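Local structure of nonribosomal peptide synthase (Streptomyces sp. MJ635-86F5, 5JJP) at residues A28-Y34 / H201-I205; R352-Y357 / D430-F435. The protein adenylates aliphatic beta-amino acids, probably consuming ATP as other enzymes of the ANL clan do. All blocks are in the same frame, centred on the assembly; numbering follows the deposited sequence.

The two contacts occupy separate parts of the fold: their centres lie 29 Å apart and their nearest atoms about 15 Å, so they do not touch. Contact 1 is buried, 13 Å from the centre of the chain, and packs the start of helix 31-37 against the start of helix 201-212. Contact 2, 23 Å from that centre and partly buried, docks the loop between strands 338-341 and 363-367 onto the antiparallel sheet. Neither contact includes a ligand. The unmodelled residues 188-193, shortly before helix 201-212, belong to the loop that binds phosphate in relatives, while Asp423, touched by Phe435 in contact 2, lies in the TGD sequence motif, whose Asp in relatives binds the nucleotide ribose.

Contact 1 (A28-Y34 / H201-I205); sequences AGNLRDY and HRANI
Segment 28-34 enters as a loop and turns into helix at Leu31, whereas 201-205 is helical throughout, the first turn of helix 201-212. The CA atoms of Asn30 and His201 come nearest, 5.6 Å apart, and those of Gly29 and Arg202 follow at 6.7 Å.

Polar contacts gather at the helix start. Asn30, extended (phi/psi -157°/135°) with chi1 t, is the N-cap: its OD1 accepts from Arg32 N at 2.9 Å, and its backbone O accepts from Asp33 N (2.8 Å) and Tyr34 N (2.9 Å). That leaves the N-H of Leu31, which a helix cannot satisfy in its first turn. His201 meets it from across the interface: with chi1 m and chi2 -96°, its ND1 accepts from Leu31 N at 3.2 Å, almost linearly (175°), in the plane of the ring. The two helix starts are thus joined by a side-chain-to-backbone hydrogen bond, linking distant parts of an ANL-type adenylation fold, for His201 follows directly on strand 196-200. Asn30 ND2 bonds to Phe105 O of helix 95-107.

Apolar packing centres on Ile205, one helical turn after His201 and buried. Its branched side chain (m, t) puts CG1 3.6 Å from CD2 of Leu31 (m, t) and 3.9 Å from Tyr34 CB, and CG2 4.2 Å from Ala28 CB. The same CG2 makes a CH-pi contact over the Tyr34 ring, 4.2 Å from its centroid and 19° off the normal. Separately, Ile205 CD1 makes a close van der Waals contact with the carbonyl Ala28 O (3.3 Å). Tyr34, chi1 t, sends its hydroxyl on to Arg212.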
# COMPACT_ATOMS: atom_id res chain seq x y z
N ALA A 28 -12.59 3.98 -12.58
CA ALA A 28 -12.30 4.41 -11.21
C ALA A 28 -13.25 3.87 -10.12
O ALA A 28 -13.28 4.41 -9.05
CB ALA A 28 -12.25 5.93 -11.16
N GLY A 29 -14.05 2.86 -10.42
CA GLY A 29 -15.10 2.42 -9.54
C GLY A 29 -14.70 1.25 -8.66
O GLY A 29 -15.39 0.97 -7.67
N ASN A 30 -13.58 0.62 -9.01
CA ASN A 30 -13.08 -0.59 -8.33
C ASN A 30 -11.59 -0.70 -8.57
O ASN A 30 -11.09 -0.51 -9.67
CB ASN A 30 -13.78 -1.81 -8.85
CG ASN A 30 -13.57 -3.06 -7.98
OD1 ASN A 30 -12.45 -3.58 -7.86
ND2 ASN A 30 -14.65 -3.51 -7.34
N LEU A 31 -10.85 -1.00 -7.53
CA LEU A 31 -9.39 -1.10 -7.61
C LEU A 31 -8.97 -2.09 -8.68
O LEU A 31 -7.89 -1.96 -9.25
CB LEU A 31 -8.77 -1.53 -6.25
CG LEU A 31 -8.72 -0.35 -5.29
CD1 LEU A 31 -8.60 -0.76 -3.84
CD2 LEU A 31 -7.57 0.57 -5.68
N ARG A 32 -9.83 -3.07 -8.94
CA ARG A 32 -9.53 -4.08 -9.89
C ARG A 32 -9.40 -3.43 -11.24
O ARG A 32 -8.53 -3.81 -12.02
CB ARG A 32 -10.65 -5.13 -9.89
CG ARG A 32 -10.69 -6.06 -11.07
CD ARG A 32 -9.62 -7.09 -10.98
NE ARG A 32 -9.77 -8.02 -12.09
CZ ARG A 32 -9.39 -7.78 -13.33
NH1 ARG A 32 -8.81 -6.64 -13.62
NH2 ARG A 32 -9.56 -8.70 -14.27
N ASP A 33 -10.28 -2.47 -11.51
CA ASP A 33 -10.29 -1.81 -12.80
C ASP A 33 -9.21 -0.76 -12.83
O ASP A 33 -8.40 -0.72 -13.78
CB ASP A 33 -11.65 -1.20 -13.11
CG ASP A 33 -12.79 -2.22 -13.02
OD1 ASP A 33 -12.61 -3.40 -13.39
OD2 ASP A 33 -13.88 -1.84 -12.57
N TYR A 34 -9.18 0.08 -11.80
CA TYR A 34 -8.25 1.21 -11.80
C TYR A 34 -6.81 0.71 -11.91
O TYR A 34 -6.03 1.27 -12.67
CB TYR A 34 -8.45 2.18 -10.60
CG TYR A 34 -7.57 3.39 -10.77
CD1 TYR A 34 -7.95 4.43 -11.61
CD2 TYR A 34 -6.32 3.48 -10.15
CE1 TYR A 34 -7.13 5.54 -11.78
CE2 TYR A 34 -5.50 4.60 -10.29
CZ TYR A 34 -5.90 5.62 -11.13
OH TYR A 34 -5.11 6.72 -11.32
N HIS A 201 -12.64 1.32 -1.82
CA HIS A 201 -12.11 1.40 -3.14
C HIS A 201 -11.86 2.84 -3.51
O HIS A 201 -10.83 3.22 -4.08
CB HIS A 201 -13.06 0.76 -4.14
CG HIS A 201 -13.18 -0.71 -4.00
ND1 HIS A 201 -12.45 -1.59 -4.77
CD2 HIS A 201 -13.94 -1.48 -3.18
CE1 HIS A 201 -12.74 -2.84 -4.40
NE2 HIS A 201 -13.66 -2.79 -3.46
N ARG A 202 -12.90 3.62 -3.36
CA ARG A 202 -12.89 5.01 -3.74
C ARG A 202 -11.68 5.70 -3.14
O ARG A 202 -10.99 6.48 -3.80
CB ARG A 202 -14.22 5.58 -3.26
CG ARG A 202 -14.35 7.07 -3.17
CD ARG A 202 -15.75 7.50 -2.76
NE ARG A 202 -16.01 7.42 -1.33
CZ ARG A 202 -17.08 7.97 -0.72
NH1 ARG A 202 -17.97 8.65 -1.41
NH2 ARG A 202 -17.28 7.83 0.58
N ALA A 203 -11.40 5.42 -1.86
CA ALA A 203 -10.37 6.16 -1.14
C ALA A 203 -9.02 5.78 -1.65
O ALA A 203 -8.15 6.64 -1.80
CB ALA A 203 -10.45 5.91 0.35
N ASN A 204 -8.80 4.49 -1.85
CA ASN A 204 -7.50 4.06 -2.29
C ASN A 204 -7.25 4.44 -3.75
O ASN A 204 -6.15 4.85 -4.12
CB ASN A 204 -7.23 2.57 -2.01
CG ASN A 204 -5.74 2.26 -2.04
OD1 ASN A 204 -4.92 2.97 -1.40
ND2 ASN A 204 -5.37 1.29 -2.81
N ILE A 205 -8.30 4.40 -4.55
CA ILE A 205 -8.22 4.90 -5.92
C ILE A 205 -7.84 6.38 -5.92
O ILE A 205 -7.01 6.83 -6.73
CB ILE A 205 -9.52 4.63 -6.68
CG1 ILE A 205 -9.62 3.15 -7.02
CG2 ILE A 205 -9.55 5.41 -7.99
CD1 ILE A 205 -11.00 2.73 -7.42

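Contact 2 (R352-Y357 / D430-F435); sequences RLTIGY and DGRLYF
Loop 352-357 crosses the start of strand 433-438, their end-to-end directions 118° apart. CA atoms approach at Gly356-Arg432 (4.5 Å) and Thr354-Tyr434 (4.9 Å). Ile355 and Gly356 both face Leu433, a classic beta bulge: Ile355 N donates to Leu433 O (3.0 Å) and Leu433 N to Gly356 O (3.2 Å).

Thr354, chi1 t, holds the bend. Its OG1 donates to Leu433 O (2.7 Å) and accepts from Gly356 N (3.0 Å), an ST turn. Its CB lies over the face of the Tyr434 ring, 3.5 Å from CE1; Tyr434 (chi1 m) gives its hydroxyl to Asp428. Gly356 takes phi 72°, psi -143°, readily reached without a side chain. Ile355, chi1 p, lays CG1 3.8 Å from Leu433 CB and CG2 4.2 Å from Phe435 CB, adding to an apolar cluster with Ile383 of strand 381-386.

At the far end Tyr357, chi1 m, donates from OH to Asp430 O (2.8 Å). Gly431 suits its place because at phi/psi 100°/3° a CB would be jammed against Asp430 O. Arg432 (m, t, t) packs CG over the Tyr357 ring face in CH-pi contact, 4.0 Å from the centroid, and beyond the ring Tyr357 CE2 lies over the face of the guanidinium, 3.6 Å from Arg432 NH2. Arg352 (t, t, m) bends at chi3, laying CD 3.8 Å from Tyr434 CB and making a weak bond from NE to Phe435 O (3.2 Å).

All five hydrogen bonds across the interface end on backbone carbonyls, and none is a salt bridge, so the pairing rests on main-chain polarity and apolar packing.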
# COMPACT_ATOMS: atom_id res chain seq x y z
N ARG A 352 16.34 18.72 9.96
CA ARG A 352 15.05 18.03 9.87
C ARG A 352 14.53 18.12 8.45
O ARG A 352 14.36 19.22 7.92
CB ARG A 352 14.02 18.66 10.82
CG ARG A 352 12.72 17.88 10.89
CD ARG A 352 11.75 18.43 11.92
NE ARG A 352 12.00 17.93 13.27
CZ ARG A 352 12.67 18.57 14.22
NH1 ARG A 352 13.21 19.78 14.00
NH2 ARG A 352 12.80 18.01 15.41
N LEU A 353 14.25 16.97 7.84
CA LEU A 353 13.66 16.91 6.50
C LEU A 353 12.20 17.35 6.55
O LEU A 353 11.45 16.90 7.42
CB LEU A 353 13.75 15.48 6.00
CG LEU A 353 14.30 15.21 4.61
CD1 LEU A 353 15.68 15.81 4.41
CD2 LEU A 353 14.37 13.70 4.47
N THR A 354 11.78 18.23 5.67
CA THR A 354 10.38 18.61 5.60
C THR A 354 9.49 17.46 5.13
O THR A 354 9.94 16.56 4.38
CB THR A 354 10.16 19.85 4.70
OG1 THR A 354 8.81 20.29 4.84
CG2 THR A 354 10.46 19.57 3.21
N ILE A 355 8.22 17.49 5.53
CA ILE A 355 7.23 16.59 4.95
C ILE A 355 6.35 17.33 3.94
O ILE A 355 5.41 16.78 3.39
CB ILE A 355 6.38 15.86 6.03
CG1 ILE A 355 5.65 16.85 6.93
CG2 ILE A 355 7.27 14.97 6.89
CD1 ILE A 355 4.67 16.22 7.91
N GLY A 356 6.65 18.60 3.71
CA GLY A 356 6.15 19.29 2.55
C GLY A 356 4.69 19.61 2.61
O GLY A 356 4.19 19.98 3.67
N TYR A 357 4.02 19.52 1.46
CA TYR A 357 2.57 19.70 1.35
C TYR A 357 1.92 18.38 1.06
O TYR A 357 2.54 17.52 0.47
CB TYR A 357 2.22 20.62 0.17
CG TYR A 357 2.90 21.98 0.16
CD1 TYR A 357 2.47 23.00 1.01
CD2 TYR A 357 3.93 22.26 -0.74
CE1 TYR A 357 3.07 24.23 1.01
CE2 TYR A 357 4.52 23.51 -0.78
CZ TYR A 357 4.10 24.49 0.11
OH TYR A 357 4.68 25.74 0.10
N ASP A 430 6.62 29.23 4.28
CA ASP A 430 6.07 28.82 2.99
C ASP A 430 4.89 27.87 3.14
O ASP A 430 4.18 27.60 2.18
CB ASP A 430 7.17 28.20 2.13
CG ASP A 430 8.12 29.23 1.56
OD1 ASP A 430 7.72 30.41 1.40
OD2 ASP A 430 9.29 28.88 1.28
N GLY A 431 4.67 27.37 4.35
CA GLY A 431 3.50 26.54 4.62
C GLY A 431 3.77 25.04 4.62
O GLY A 431 2.86 24.25 4.80
N ARG A 432 5.03 24.66 4.43
CA ARG A 432 5.44 23.27 4.53
C ARG A 432 5.46 22.84 5.99
O ARG A 432 5.78 23.63 6.88
CB ARG A 432 6.82 23.07 3.89
CG ARG A 432 6.84 23.40 2.40
CD ARG A 432 8.16 22.99 1.75
NE ARG A 432 8.02 22.89 0.30
CZ ARG A 432 8.10 23.92 -0.56
NH1 ARG A 432 8.30 25.18 -0.12
NH2 ARG A 432 7.95 23.70 -1.86
N LEU A 433 5.17 21.57 6.24
CA LEU A 433 5.21 21.06 7.58
C LEU A 433 6.50 20.34 7.90
O LEU A 433 7.24 19.91 7.01
CB LEU A 433 4.02 20.11 7.83
CG LEU A 433 2.64 20.66 7.53
CD1 LEU A 433 1.57 19.68 7.97
CD2 LEU A 433 2.45 22.00 8.21
N TYR A 434 6.73 20.19 9.20
CA TYR A 434 7.92 19.47 9.74
C TYR A 434 7.44 18.58 10.88
O TYR A 434 6.90 19.06 11.88
CB TYR A 434 9.02 20.47 10.21
CG TYR A 434 9.56 21.32 9.06
CD1 TYR A 434 10.79 21.05 8.46
CD2 TYR A 434 8.81 22.35 8.55
CE1 TYR A 434 11.25 21.81 7.38
CE2 TYR A 434 9.24 23.10 7.48
CZ TYR A 434 10.47 22.84 6.91
OH TYR A 434 10.85 23.62 5.86
N PHE A 435 7.64 17.29 10.72
CA PHE A 435 7.17 16.31 11.68
C PHE A 435 7.93 16.40 13.00
O PHE A 435 9.14 16.42 13.00
CB PHE A 435 7.33 14.92 11.06
CG PHE A 435 6.94 13.79 11.97
CD1 PHE A 435 5.61 13.59 12.32
CD2 PHE A 435 7.90 12.93 12.48
CE1 PHE A 435 5.25 12.55 13.15
CE2 PHE A 435 7.54 11.90 13.32
CZ PHE A 435 6.21 11.70 13.65